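Side-chain contacts in BAR/IMD domain-containing adapter protein 2-like 2 (Mus musculus, PDB 3OK8), which binds phosphoinositides, including phosphatidylinositol 4,5-bisphosphate, and induces planar or gently curved membrane structures: residues Ala42-Ser47 / Val93-Phe98; Ala56-Gly61 / Met80-Arg85; Arg85-Asp90 / Arg208-Asn213. All coordinates share one frame; numbering follows the deposited sequence.

In the fold
All three contacts lie within the IMD (I-BAR) domain, a long bundle of three helices, on the same side of the chain's centre. Interactions 1 and 2 both join helix 5-66 to helix 71-147; interaction 3 joins helix 71-147 to helix 153-217. Interaction 1 is partly buried and mainly apolar, a valine methyl over a phenylalanine ring with a water at its margin. Interaction 2, partly buried and farther out along the same pair, is polar: an amide, a hydroxyl and a salt-bridged arginine. Interaction 3 is a surface contact of leucine with methionine and touches both others. The second subunit reaches each of the three.

Interaction 1: residues Ala42-Ser47 / Val93-Phe98; sequences AFHALS and VVVQTF
Phe43 on helix 5-66 presents one ring face to Val95 on helix 71-147, and its side chain can be followed outward from the backbone. Phe43 CB lies 4.3 Å from Val95 CG1. From CG outward the ring turns one face to Val95 CG2, and the closest approach comes one atom later, 3.9 Å between Phe43 CD1 and Val95 CG2. This methyl sits 4.2 Å from the Phe43 ring centroid, 22° off the ring normal, a CH-pi contact displaced toward the rim. Chi1 of Phe43 is -92°, well away from a staggered value, and with it the ring face meets Val95 CG2. Farther out, Phe43 CE2 comes no nearer than 4.7 Å to Phe98 CD1, while the ring meets Tyr39 with the two planes almost parallel.

The contact belongs to the three-helix bundle of the IMD domain, two copies of which pair antiparallel, and lies close to the homodimer interface: Phe43 also packs on Leu46 of the second subunit, and Phe98 meets Tyr53 of that subunit edge-to-face.

Val95 serves two rings with its two methyls. Val95 CG1 stands anti to the backbone N (chi1 -175°) and comes within 4.3 Å of His44 CE1, approaching that imidazole obliquely. The imidazole extends the contact in polar fashion: His44 NE2 lies 3.1 Å from a water in the plane of the ring, and the same water weakly accepts from Gln96 NE2 at 3.4 Å, bridging the two helices at the margin. His44 also touches Glu92, one turn back along helix 71-147.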
ATOM      1  N   ALA A  42       9.648  -3.442  -1.394  1.00 33.19           N
ATOM      2  CA  ALA A  42       8.593  -2.775  -2.158  1.00 40.32           C
ATOM      3  C   ALA A  42       7.826  -1.788  -1.299  1.00 47.15           C
ATOM      4  O   ALA A  42       7.558  -0.674  -1.744  1.00 49.96           O
ATOM      5  CB  ALA A  42       7.639  -3.771  -2.790  1.00 29.19           C
ATOM      6  N   PHE A  43       7.451  -2.204  -0.085  1.00 39.51           N
ATOM      7  CA  PHE A  43       6.803  -1.311   0.879  1.00 36.81           C
ATOM      8  C   PHE A  43       7.611  -0.042   1.127  1.00 41.86           C
ATOM      9  O   PHE A  43       7.065   1.054   1.140  1.00 36.27           O
ATOM     10  CB  PHE A  43       6.632  -1.995   2.236  1.00 40.75           C
ATOM     11  CG  PHE A  43       5.313  -2.696   2.426  1.00 58.66           C
ATOM     12  CD1 PHE A  43       4.128  -1.971   2.510  1.00 66.42           C
ATOM     13  CD2 PHE A  43       5.268  -4.082   2.580  1.00 67.21           C
ATOM     14  CE1 PHE A  43       2.907  -2.623   2.712  1.00 69.67           C
ATOM     15  CE2 PHE A  43       4.055  -4.744   2.784  1.00 64.47           C
ATOM     16  CZ  PHE A  43       2.872  -4.014   2.843  1.00 68.89           C
ATOM     17  N   HIS A  44       8.905  -0.199   1.380  1.00 35.85           N
ATOM     18  CA  HIS A  44       9.747   0.939   1.722  1.00 41.74           C
ATOM     19  C   HIS A  44       9.869   1.901   0.534  1.00 42.92           C
ATOM     20  O   HIS A  44       9.991   3.113   0.709  1.00 36.79           O
ATOM     21  CB  HIS A  44      11.137   0.462   2.165  1.00 44.52           C
ATOM     22  CG  HIS A  44      11.154  -0.262   3.479  1.00 57.44           C
ATOM     23  ND1 HIS A  44      10.551   0.236   4.618  1.00 60.48           N
ATOM     24  CD2 HIS A  44      11.724  -1.435   3.841  1.00 64.41           C
ATOM     25  CE1 HIS A  44      10.744  -0.603   5.618  1.00 67.31           C
ATOM     26  NE2 HIS A  44      11.451  -1.629   5.173  1.00 69.56           N
ATOM     27  N   ALA A  45       9.849   1.336  -0.668  1.00 34.76           N
ATOM     28  CA  ALA A  45       9.889   2.107  -1.905  1.00 44.12           C
ATOM     29  C   ALA A  45       8.577   2.856  -2.147  1.00 43.40           C
ATOM     30  O   ALA A  45       8.588   3.989  -2.639  1.00 36.54           O
ATOM     31  CB  ALA A  45      10.217   1.203  -3.092  1.00 37.97           C
ATOM     32  N   LEU A  46       7.446   2.225  -1.823  1.00 29.55           N
ATOM     33  CA  LEU A  46       6.161   2.902  -1.992  1.00 40.94           C
ATOM     34  C   LEU A  46       6.083   4.080  -1.036  1.00 43.26           C
ATOM     35  O   LEU A  46       5.705   5.173  -1.428  1.00 36.56           O
ATOM     36  CB  LEU A  46       4.972   1.972  -1.765  1.00 29.73           C
ATOM     37  CG  LEU A  46       3.589   2.612  -1.965  1.00 35.03           C
ATOM     38  CD1 LEU A  46       3.268   2.852  -3.450  1.00 38.29           C
ATOM     39  CD2 LEU A  46       2.517   1.763  -1.351  1.00 35.67           C
ATOM     40  N   SER A  47       6.460   3.859   0.216  1.00 33.80           N
ATOM     41  CA  SER A  47       6.365   4.923   1.197  1.00 40.42           C
ATOM     42  C   SER A  47       7.250   6.127   0.818  1.00 40.16           C
ATOM     43  O   SER A  47       6.939   7.255   1.182  1.00 33.57           O
ATOM     44  CB  SER A  47       6.675   4.405   2.608  1.00 51.36           C
ATOM     45  OG  SER A  47       8.062   4.445   2.881  1.00 63.76           O
ATOM     46  N   VAL A  93       3.996   0.721  10.892  1.00 49.73           N
ATOM     47  CA  VAL A  93       3.845  -0.052  12.120  1.00 60.30           C
ATOM     48  C   VAL A  93       3.530  -1.495  11.780  1.00 62.83           C
ATOM     49  O   VAL A  93       4.159  -2.416  12.289  1.00 71.15           O
ATOM     50  CB  VAL A  93       2.712   0.487  13.012  1.00 58.74           C
ATOM     51  CG1 VAL A  93       2.663  -0.289  14.317  1.00 52.62           C
ATOM     52  CG2 VAL A  93       2.884   1.997  13.259  1.00 48.21           C
ATOM     53  N   VAL A  94       2.538  -1.676  10.916  1.00 57.33           N
ATOM     54  CA  VAL A  94       2.194  -2.981  10.361  1.00 50.07           C
ATOM     55  C   VAL A  94       3.387  -3.611   9.636  1.00 48.93           C
ATOM     56  O   VAL A  94       3.643  -4.815   9.761  1.00 46.18           O
ATOM     57  CB  VAL A  94       1.055  -2.812   9.351  1.00 50.16           C
ATOM     58  CG1 VAL A  94       0.557  -4.160   8.849  1.00 48.15           C
ATOM     59  CG2 VAL A  94      -0.070  -1.977   9.964  1.00 35.59           C
ATOM     60  N   VAL A  95       4.092  -2.793   8.854  1.00 34.43           N
ATOM     61  CA  VAL A  95       5.292  -3.220   8.139  1.00 33.42           C
ATOM     62  C   VAL A  95       6.371  -3.687   9.109  1.00 37.87           C
ATOM     63  O   VAL A  95       7.159  -4.590   8.802  1.00 42.52           O
ATOM     64  CB  VAL A  95       5.887  -2.077   7.273  1.00 42.31           C
ATOM     65  CG1 VAL A  95       7.060  -2.585   6.456  1.00 46.32           C
ATOM     66  CG2 VAL A  95       4.823  -1.459   6.362  1.00 40.48           C
ATOM     67  N   GLN A  96       6.407  -3.083  10.289  1.00 27.12           N
ATOM     68  CA  GLN A  96       7.438  -3.438  11.253  1.00 34.93           C
ATOM     69  C   GLN A  96       7.065  -4.689  12.039  1.00 36.59           C
ATOM     70  O   GLN A  96       7.942  -5.426  12.482  1.00 49.16           O
ATOM     71  CB  GLN A  96       7.750  -2.271  12.188  1.00 36.11           C
ATOM     72  CG  GLN A  96       9.191  -2.278  12.694  1.00 55.71           C
ATOM     73  CD  GLN A  96      10.233  -2.352  11.567  1.00 67.32           C
ATOM     74  OE1 GLN A  96      11.366  -2.787  11.791  1.00 74.64           O
ATOM     75  NE2 GLN A  96       9.852  -1.929  10.355  1.00 62.08           N
ATOM     76  N   THR A  97       5.767  -4.925  12.203  1.00 33.64           N
ATOM     77  CA  THR A  97       5.264  -6.188  12.765  1.00 37.70           C
ATOM     78  C   THR A  97       5.631  -7.354  11.842  1.00 39.77           C
ATOM     79  O   THR A  97       6.155  -8.382  12.281  1.00 50.77           O
ATOM     80  CB  THR A  97       3.725  -6.149  12.946  1.00 51.54           C
ATOM     81  OG1 THR A  97       3.380  -5.177  13.944  1.00 57.39           O
ATOM     82  CG2 THR A  97       3.188  -7.506  13.371  1.00 58.99           C
ATOM     83  N   PHE A  98       5.336  -7.175  10.559  1.00 34.89           N
ATOM     84  CA  PHE A  98       5.713  -8.105   9.503  1.00 28.62           C
ATOM     85  C   PHE A  98       7.199  -8.438   9.568  1.00 35.91           C
ATOM     86  O   PHE A  98       7.582  -9.600   9.515  1.00 38.00           O
ATOM     87  CB  PHE A  98       5.362  -7.486   8.152  1.00 41.39           C
ATOM     88  CG  PHE A  98       5.488  -8.425   6.988  1.00 42.89           C
ATOM     89  CD1 PHE A  98       5.831  -7.939   5.743  1.00 31.17           C
ATOM     90  CD2 PHE A  98       5.265  -9.789   7.136  1.00 41.70           C
ATOM     91  CE1 PHE A  98       5.948  -8.787   4.652  1.00 41.77           C
ATOM     92  CE2 PHE A  98       5.371 -10.650   6.048  1.00 39.95           C
ATOM     93  CZ  PHE A  98       5.715 -10.148   4.800  1.00 37.03           C
TER
HETATM   94  O   HOH W   1      12.068  -2.811   7.930  1.00 47.77           O

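Interaction 2: residues Ala56-Gly61 / Met80-Arg85; sequences AIQKIG and MSDTQR
The Gln58 amide and the Arg85 guanidinium stand nearly perpendicular, their planes 83° apart. Gln58 NE2 comes up to the guanidinium edge, 3.5 Å from Arg85 NH2, a pair of donors with no bond between them. Over one guanidinium face lies Asp82 CA, offset toward the rim. The conformer of Arg85 described here, one of two, bends back along its own helix into a salt bridge, Arg85 NH1 to Asp82 OD1 at 2.7 Å, met from well above the carboxylate plane.

Gln58 reaches across with CG anti to its backbone N (chi1 -172°) and the chain extended beyond. Gln58 NE2 gives a weak but nearly straight bond, 166° at the hydrogen, to Ser81 OG at 3.4 Å; the stronger partner of this hydroxyl is Val78 O in its own helix. Gln58 CB also rests 3.9 Å from Ser81 CB. Shortening Gln58 to an alanine is likely to cost Ser81 OG its weak cross-helix donor and leave a gap beside Ser81. With so small a residue as Ser81 facing it, Gln58 CA comes within 5.8 Å of Ser81 CA, a close antiparallel pairing in the helical hairpin formed by the first two helices of the IMD bundle.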
ATOM      1  N   ALA A  56       5.625  17.451  -2.367  1.00 46.35           N
ATOM      2  CA  ALA A  56       5.486  18.380  -3.481  1.00 47.48           C
ATOM      3  C   ALA A  56       4.097  18.992  -3.462  1.00 40.30           C
ATOM      4  O   ALA A  56       3.935  20.150  -3.824  1.00 30.90           O
ATOM      5  CB  ALA A  56       5.762  17.698  -4.811  1.00 53.81           C
ATOM      6  N   ILE A  57       3.089  18.243  -3.019  1.00 30.15           N
ATOM      7  CA  ILE A  57       1.786  18.866  -2.833  1.00 33.88           C
ATOM      8  C   ILE A  57       1.854  19.903  -1.719  1.00 29.60           C
ATOM      9  O   ILE A  57       1.264  20.967  -1.837  1.00 26.60           O
ATOM     10  CB  ILE A  57       0.658  17.897  -2.508  1.00 35.99           C
ATOM     11  CG1 ILE A  57      -0.104  17.516  -3.776  1.00 37.42           C
ATOM     12  CG2 ILE A  57      -0.334  18.594  -1.577  1.00 23.87           C
ATOM     13  CD1 ILE A  57       0.519  16.421  -4.566  1.00 34.61           C
ATOM     14  N   GLN A  58       2.581  19.598  -0.649  1.00 23.52           N
ATOM     15  CA  GLN A  58       2.802  20.559   0.429  1.00 29.98           C
ATOM     16  C   GLN A  58       3.370  21.888  -0.107  1.00 37.00           C
ATOM     17  O   GLN A  58       2.878  22.962   0.254  1.00 40.07           O
ATOM     18  CB  GLN A  58       3.711  19.947   1.498  1.00 31.65           C
ATOM     19  CG  GLN A  58       3.869  20.755   2.758  1.00 42.20           C
ATOM     20  CD  GLN A  58       4.907  20.157   3.680  1.00 54.17           C
ATOM     21  OE1 GLN A  58       6.011  20.687   3.802  1.00 58.89           O
ATOM     22  NE2 GLN A  58       4.569  19.031   4.325  1.00 51.91           N
ATOM     23  N   LYS A  59       4.374  21.823  -0.983  1.00 29.15           N
ATOM     24  CA  LYS A  59       4.943  23.045  -1.589  1.00 31.21           C
ATOM     25  C   LYS A  59       3.968  23.880  -2.420  1.00 36.10           C
ATOM     26  O   LYS A  59       3.867  25.088  -2.224  1.00 44.83           O
ATOM     27  CB  LYS A  59       6.207  22.763  -2.398  1.00 34.34           C
ATOM     28  CG  LYS A  59       7.456  23.075  -1.625  1.00 48.69           C
ATOM     29  CD  LYS A  59       7.257  22.649  -0.177  1.00 57.52           C
ATOM     30  CE  LYS A  59       8.414  23.079   0.716  1.00 66.66           C
ATOM     31  NZ  LYS A  59       8.175  22.753   2.159  1.00 68.29           N
ATOM     32  N   ILE A  60       3.271  23.249  -3.356  1.00 24.50           N
ATOM     33  CA  ILE A  60       2.135  23.887  -4.001  1.00 29.61           C
ATOM     34  C   ILE A  60       1.162  24.495  -2.974  1.00 41.98           C
ATOM     35  O   ILE A  60       0.727  25.631  -3.130  1.00 26.72           O
ATOM     36  CB  ILE A  60       1.398  22.912  -4.926  1.00 25.99           C
ATOM     37  CG1 ILE A  60       2.346  22.431  -6.033  1.00 26.03           C
ATOM     38  CG2 ILE A  60       0.154  23.559  -5.491  1.00 23.76           C
ATOM     39  CD1 ILE A  60       1.724  21.477  -7.055  1.00 29.51           C
ATOM     40  N   GLY A  61       0.827  23.757  -1.917  1.00 42.36           N
ATOM     41  CA  GLY A  61      -0.024  24.308  -0.872  1.00 34.27           C
ATOM     42  C   GLY A  61       0.540  25.532  -0.167  1.00 37.01           C
ATOM     43  O   GLY A  61      -0.185  26.489   0.127  1.00 37.97           O
ATOM     44  N   MET A  80      -3.459  17.749   3.376  1.00 32.57           N
ATOM     45  CA  MET A  80      -3.540  16.491   2.666  1.00 29.25           C
ATOM     46  C   MET A  80      -2.201  15.796   2.781  1.00 36.70           C
ATOM     47  O   MET A  80      -2.140  14.593   3.045  1.00 45.83           O
ATOM     48  CB  MET A  80      -3.907  16.704   1.207  1.00 21.66           C
ATOM     49  CG  MET A  80      -5.373  16.969   0.950  1.00 35.08           C
ATOM     50  SD  MET A  80      -5.652  17.429  -0.779  1.00 36.35           S
ATOM     51  CE  MET A  80      -7.438  17.389  -0.852  1.00 32.90           C
ATOM     52  N   SER A  81      -1.122  16.545   2.589  1.00 25.23           N
ATOM     53  CA  SER A  81       0.207  15.975   2.774  1.00 34.80           C
ATOM     54  C   SER A  81       0.414  15.547   4.228  1.00 39.63           C
ATOM     55  O   SER A  81       0.925  14.462   4.490  1.00 37.93           O
ATOM     56  CB  SER A  81       1.305  16.944   2.353  1.00 37.24           C
ATOM     57  OG  SER A  81       1.504  17.939   3.343  1.00 55.35           O
ATOM     58  N   ASP A  82       0.034  16.400   5.173  1.00 29.39           N
ATOM     59  CA  ASP A  82       0.098  16.028   6.583  1.00 39.63           C
ATOM     60  C   ASP A  82      -0.624  14.708   6.856  1.00 34.50           C
ATOM     61  O   ASP A  82      -0.103  13.852   7.577  1.00 32.21           O
ATOM     62  CB  ASP A  82      -0.464  17.147   7.465  1.00 53.53           C
ATOM     63  CG  ASP A  82       0.425  18.373   7.480  1.00 59.92           C
ATOM     64  OD1 ASP A  82       1.510  18.326   6.850  1.00 56.64           O
ATOM     65  OD2 ASP A  82       0.043  19.381   8.118  1.00 70.97           O
ATOM     66  N   THR A  83      -1.812  14.540   6.274  1.00 38.54           N
ATOM     67  CA  THR A  83      -2.587  13.304   6.440  1.00 43.79           C
ATOM     68  C   THR A  83      -1.857  12.092   5.892  1.00 46.44           C
ATOM     69  O   THR A  83      -1.788  11.046   6.550  1.00 41.35           O
ATOM     70  CB  THR A  83      -3.938  13.364   5.715  1.00 38.87           C
ATOM     71  OG1 THR A  83      -4.702  14.456   6.228  1.00 27.17           O
ATOM     72  CG2 THR A  83      -4.728  12.054   5.918  1.00 29.97           C
ATOM     73  N   GLN A  84      -1.336  12.226   4.676  1.00 31.41           N
ATOM     74  CA  GLN A  84      -0.611  11.133   4.072  1.00 37.37           C
ATOM     75  C   GLN A  84       0.587  10.807   4.963  1.00 40.75           C
ATOM     76  O   GLN A  84       0.872   9.638   5.229  1.00 31.41           O
ATOM     77  CB  GLN A  84      -0.207  11.459   2.631  1.00 43.18           C
ATOM     78  CG  GLN A  84       0.714  10.408   1.998  1.00 41.60           C
ATOM     79  CD  GLN A  84       2.142  10.547   2.490  1.00 53.50           C
ATOM     80  OE1 GLN A  84       2.936   9.604   2.434  1.00 58.68           O
ATOM     81  NE2 GLN A  84       2.477  11.742   2.985  1.00 53.23           N
ATOM     82  N   ARG A  85       1.275  11.827   5.475  1.00 34.47           N
ATOM     83  CA  ARG A  85       2.386  11.558   6.384  0.70 41.30           C
ATOM     84  C   ARG A  85       1.941  10.692   7.563  1.00 51.63           C
ATOM     85  O   ARG A  85       2.639   9.764   7.950  1.00 49.21           O
ATOM     86  CB  ARG A  85       3.027  12.846   6.874  0.70 44.59           C
ATOM     87  CG  ARG A  85       4.324  12.634   7.628  0.70 48.29           C
ATOM     88  CD  ARG A  85       5.115  13.937   7.746  0.70 55.38           C
ATOM     89  NE  ARG A  85       4.364  15.018   8.390  0.70 58.41           N
ATOM     90  CZ  ARG A  85       3.973  16.134   7.777  0.70 65.13           C
ATOM     91  NH1 ARG A  85       3.305  17.060   8.451  0.70 66.81           N
ATOM     92  NH2 ARG A  85       4.250  16.334   6.491  0.70 65.69           N
TER

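Interaction 3: residues Arg85-Asp90 / Arg208-Asn213; sequences RHLNSD and RGMLQN
Met210 and Leu87 bury most of the surface here, their side chains lying alongside each other and pointing opposite ways. The thioether runs alongside one leucine methyl: Met210 CG lies 4.0 Å and SD 3.7 Å from Leu87 CD1, and the terminal Met210 CE presses against the same Leu87 CD1 at 3.2 Å, tighter than usual for two carbons. Chi1 of Met210 (48°) places CG between its backbone N and carbonyl carbon, and a bend at chi3 (-85°) turns the methyl along helix 71-147. There CE also reaches His86 CB at 3.7 Å and touches Thr83 a turn earlier, so the methyl sits among three residues of one helix.

Leu211 adds a looser flank, its CD1 4.6 Å from Leu87 CD2. Phe200 of the second subunit packs on both leucines and extends the apolar patch across the dimer interface, whereas the His86 side is exposed. A glycerol, probably from the crystallisation liquor, lies near Leu87. With Leu87 CA and Met210 CA 9.0 Å apart, the long methionine spans most of the gap between the backbones. This is apolar side-chain packing between the second and third helices of the IMD three-helix bundle, the unit that pairs antiparallel to make the I-BAR dimer.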
ATOM      1  N   ARG A  85       1.275  11.827   5.475  1.00 34.47           N
ATOM      2  CA  ARG A  85       2.386  11.558   6.384  0.70 41.30           C
ATOM      3  C   ARG A  85       1.941  10.692   7.563  1.00 51.63           C
ATOM      4  O   ARG A  85       2.639   9.764   7.950  1.00 49.21           O
ATOM      5  CB  ARG A  85       3.027  12.846   6.874  0.70 44.59           C
ATOM      6  CG  ARG A  85       4.324  12.634   7.628  0.70 48.29           C
ATOM      7  CD  ARG A  85       5.115  13.937   7.746  0.70 55.38           C
ATOM      8  NE  ARG A  85       4.364  15.018   8.390  0.70 58.41           N
ATOM      9  CZ  ARG A  85       3.973  16.134   7.777  0.70 65.13           C
ATOM     10  NH1 ARG A  85       3.305  17.060   8.451  0.70 66.81           N
ATOM     11  NH2 ARG A  85       4.250  16.334   6.491  0.70 65.69           N
ATOM     12  N   HIS A  86       0.761  10.971   8.109  1.00 47.61           N
ATOM     13  CA  HIS A  86       0.240  10.214   9.255  1.00 44.44           C
ATOM     14  C   HIS A  86      -0.095   8.773   8.908  1.00 46.55           C
ATOM     15  O   HIS A  86       0.317   7.862   9.616  1.00 42.85           O
ATOM     16  CB  HIS A  86      -0.993  10.886   9.850  1.00 39.93           C
ATOM     17  CG  HIS A  86      -0.729  12.256  10.386  1.00 63.15           C
ATOM     18  ND1 HIS A  86       0.259  12.511  11.314  1.00 72.27           N
ATOM     19  CD2 HIS A  86      -1.329  13.445  10.136  1.00 72.68           C
ATOM     20  CE1 HIS A  86       0.261  13.801  11.607  1.00 78.49           C
ATOM     21  NE2 HIS A  86      -0.692  14.390  10.903  1.00 78.11           N
ATOM     22  N   LEU A  87      -0.857   8.581   7.829  1.00 40.57           N
ATOM     23  CA  LEU A  87      -1.256   7.251   7.366  1.00 46.33           C
ATOM     24  C   LEU A  87      -0.039   6.386   7.132  1.00 46.56           C
ATOM     25  O   LEU A  87      -0.096   5.170   7.261  1.00 53.20           O
ATOM     26  CB  LEU A  87      -2.055   7.339   6.058  1.00 44.58           C
ATOM     27  CG  LEU A  87      -3.567   7.605   6.118  1.00 47.99           C
ATOM     28  CD1 LEU A  87      -3.874   8.890   6.871  1.00 49.53           C
ATOM     29  CD2 LEU A  87      -4.165   7.663   4.718  1.00 44.06           C
ATOM     30  N   ASN A  88       1.061   7.027   6.759  1.00 48.74           N
ATOM     31  CA  ASN A  88       2.301   6.320   6.502  1.00 45.99           C
ATOM     32  C   ASN A  88       2.985   5.916   7.789  1.00 45.63           C
ATOM     33  O   ASN A  88       3.598   4.848   7.862  1.00 43.24           O
ATOM     34  CB  ASN A  88       3.257   7.174   5.679  1.00 51.96           C
ATOM     35  CG  ASN A  88       4.503   6.419   5.278  1.00 51.29           C
ATOM     36  OD1 ASN A  88       5.604   6.705   5.756  1.00 59.56           O
ATOM     37  ND2 ASN A  88       4.338   5.438   4.403  1.00 51.80           N
ATOM     38  N   SER A  89       2.901   6.780   8.799  1.00 35.16           N
ATOM     39  CA  SER A  89       3.423   6.441  10.121  1.00 43.48           C
ATOM     40  C   SER A  89       2.710   5.202  10.636  1.00 38.38           C
ATOM     41  O   SER A  89       3.335   4.292  11.162  1.00 44.30           O
ATOM     42  CB  SER A  89       3.223   7.595  11.094  1.00 41.32           C
ATOM     43  OG  SER A  89       3.788   8.784  10.579  1.00 50.52           O
ATOM     44  N   ASP A  90       1.390   5.204  10.459  1.00 29.31           N
ATOM     45  CA  ASP A  90       0.495   4.138  10.854  1.00 44.78           C
ATOM     46  C   ASP A  90       0.851   2.863  10.134  1.00 47.27           C
ATOM     47  O   ASP A  90       0.801   1.781  10.716  1.00 34.04           O
ATOM     48  CB  ASP A  90      -0.942   4.510  10.491  1.00 39.49           C
ATOM     49  CG  ASP A  90      -1.618   5.339  11.560  1.00 64.15           C
ATOM     50  OD1 ASP A  90      -1.008   5.530  12.636  1.00 73.29           O
ATOM     51  OD2 ASP A  90      -2.759   5.801  11.322  1.00 73.44           O
ATOM     52  N   ARG A 208      -9.306   4.818   8.133  1.00 28.29           N
ATOM     53  CA  ARG A 208     -10.697   5.079   7.808  1.00 38.49           C
ATOM     54  C   ARG A 208     -11.247   6.132   8.759  1.00 48.81           C
ATOM     55  O   ARG A 208     -12.047   6.978   8.367  1.00 52.47           O
ATOM     56  CB  ARG A 208     -11.546   3.816   7.895  1.00 38.21           C
ATOM     57  CG  ARG A 208     -12.846   3.951   7.140  1.00 44.04           C
ATOM     58  CD  ARG A 208     -13.624   2.671   7.138  1.00 47.29           C
ATOM     59  NE  ARG A 208     -14.455   2.545   8.327  1.00 64.26           N
ATOM     60  CZ  ARG A 208     -15.783   2.592   8.315  1.00 68.96           C
ATOM     61  NH1 ARG A 208     -16.458   2.465   9.451  1.00 69.61           N
ATOM     62  NH2 ARG A 208     -16.433   2.751   7.164  1.00 61.76           N
ATOM     63  N   GLY A 209     -10.799   6.081  10.011  1.00 41.94           N
ATOM     64  CA  GLY A 209     -11.188   7.063  11.004  1.00 44.04           C
ATOM     65  C   GLY A 209     -10.960   8.500  10.555  1.00 41.43           C
ATOM     66  O   GLY A 209     -11.887   9.301  10.542  1.00 36.48           O
ATOM     67  N   MET A 210      -9.730   8.831  10.176  1.00 47.95           N
ATOM     68  CA  MET A 210      -9.411  10.210   9.830  1.00 46.77           C
ATOM     69  C   MET A 210      -9.915  10.650   8.470  1.00 48.34           C
ATOM     70  O   MET A 210     -10.099  11.839   8.239  1.00 68.78           O
ATOM     71  CB  MET A 210      -7.916  10.481   9.938  1.00 47.99           C
ATOM     72  CG  MET A 210      -7.061   9.456   9.281  1.00 47.69           C
ATOM     73  SD  MET A 210      -5.517   9.397  10.196  1.00110.08           S
ATOM     74  CE  MET A 210      -4.632  10.732   9.407  1.00 57.09           C
ATOM     75  N   LEU A 211     -10.133   9.708   7.566  1.00 41.74           N
ATOM     76  CA  LEU A 211     -10.599  10.072   6.240  1.00 45.19           C
ATOM     77  C   LEU A 211     -12.086  10.384   6.218  1.00 47.96           C
ATOM     78  O   LEU A 211     -12.559  11.068   5.317  1.00 56.38           O
ATOM     79  CB  LEU A 211     -10.253   9.002   5.205  1.00 36.81           C
ATOM     80  CG  LEU A 211      -8.789   9.000   4.763  1.00 40.55           C
ATOM     81  CD1 LEU A 211      -8.611   8.157   3.521  1.00 40.41           C
ATOM     82  CD2 LEU A 211      -8.307  10.421   4.498  1.00 51.44           C
ATOM     83  N   GLN A 212     -12.823   9.908   7.215  1.00 37.18           N
ATOM     84  CA  GLN A 212     -14.260  10.146   7.248  1.00 38.92           C
ATOM     85  C   GLN A 212     -14.534  11.598   7.610  1.00 45.38           C
ATOM     86  O   GLN A 212     -15.574  12.162   7.245  1.00 43.29           O
ATOM     87  CB  GLN A 212     -14.947   9.186   8.225  1.00 41.79           C
ATOM     88  CG  GLN A 212     -14.738   7.733   7.833  1.00 47.05           C
ATOM     89  CD  GLN A 212     -15.743   6.791   8.465  1.00 49.25           C
ATOM     90  OE1 GLN A 212     -16.481   6.099   7.767  1.00 57.90           O
ATOM     91  NE2 GLN A 212     -15.783   6.768   9.785  1.00 27.84           N
ATOM     92  N   ASN A 213     -13.593  12.203   8.326  1.00 40.35           N
ATOM     93  CA  ASN A 213     -13.702  13.607   8.656  1.00 53.00           C
ATOM     94  C   ASN A 213     -12.932  14.480   7.665  1.00 51.60           C
ATOM     95  O   ASN A 213     -13.472  15.477   7.216  1.00 51.26           O
ATOM     96  CB  ASN A 213     -13.300  13.875  10.111  1.00 59.21           C
ATOM     97  CG  ASN A 213     -11.804  13.926  10.304  1.00 58.78           C
ATOM     98  OD1 ASN A 213     -11.149  14.910   9.945  1.00 65.16           O
ATOM     99  ND2 ASN A 213     -11.250  12.865  10.873  1.00 44.72           N
TER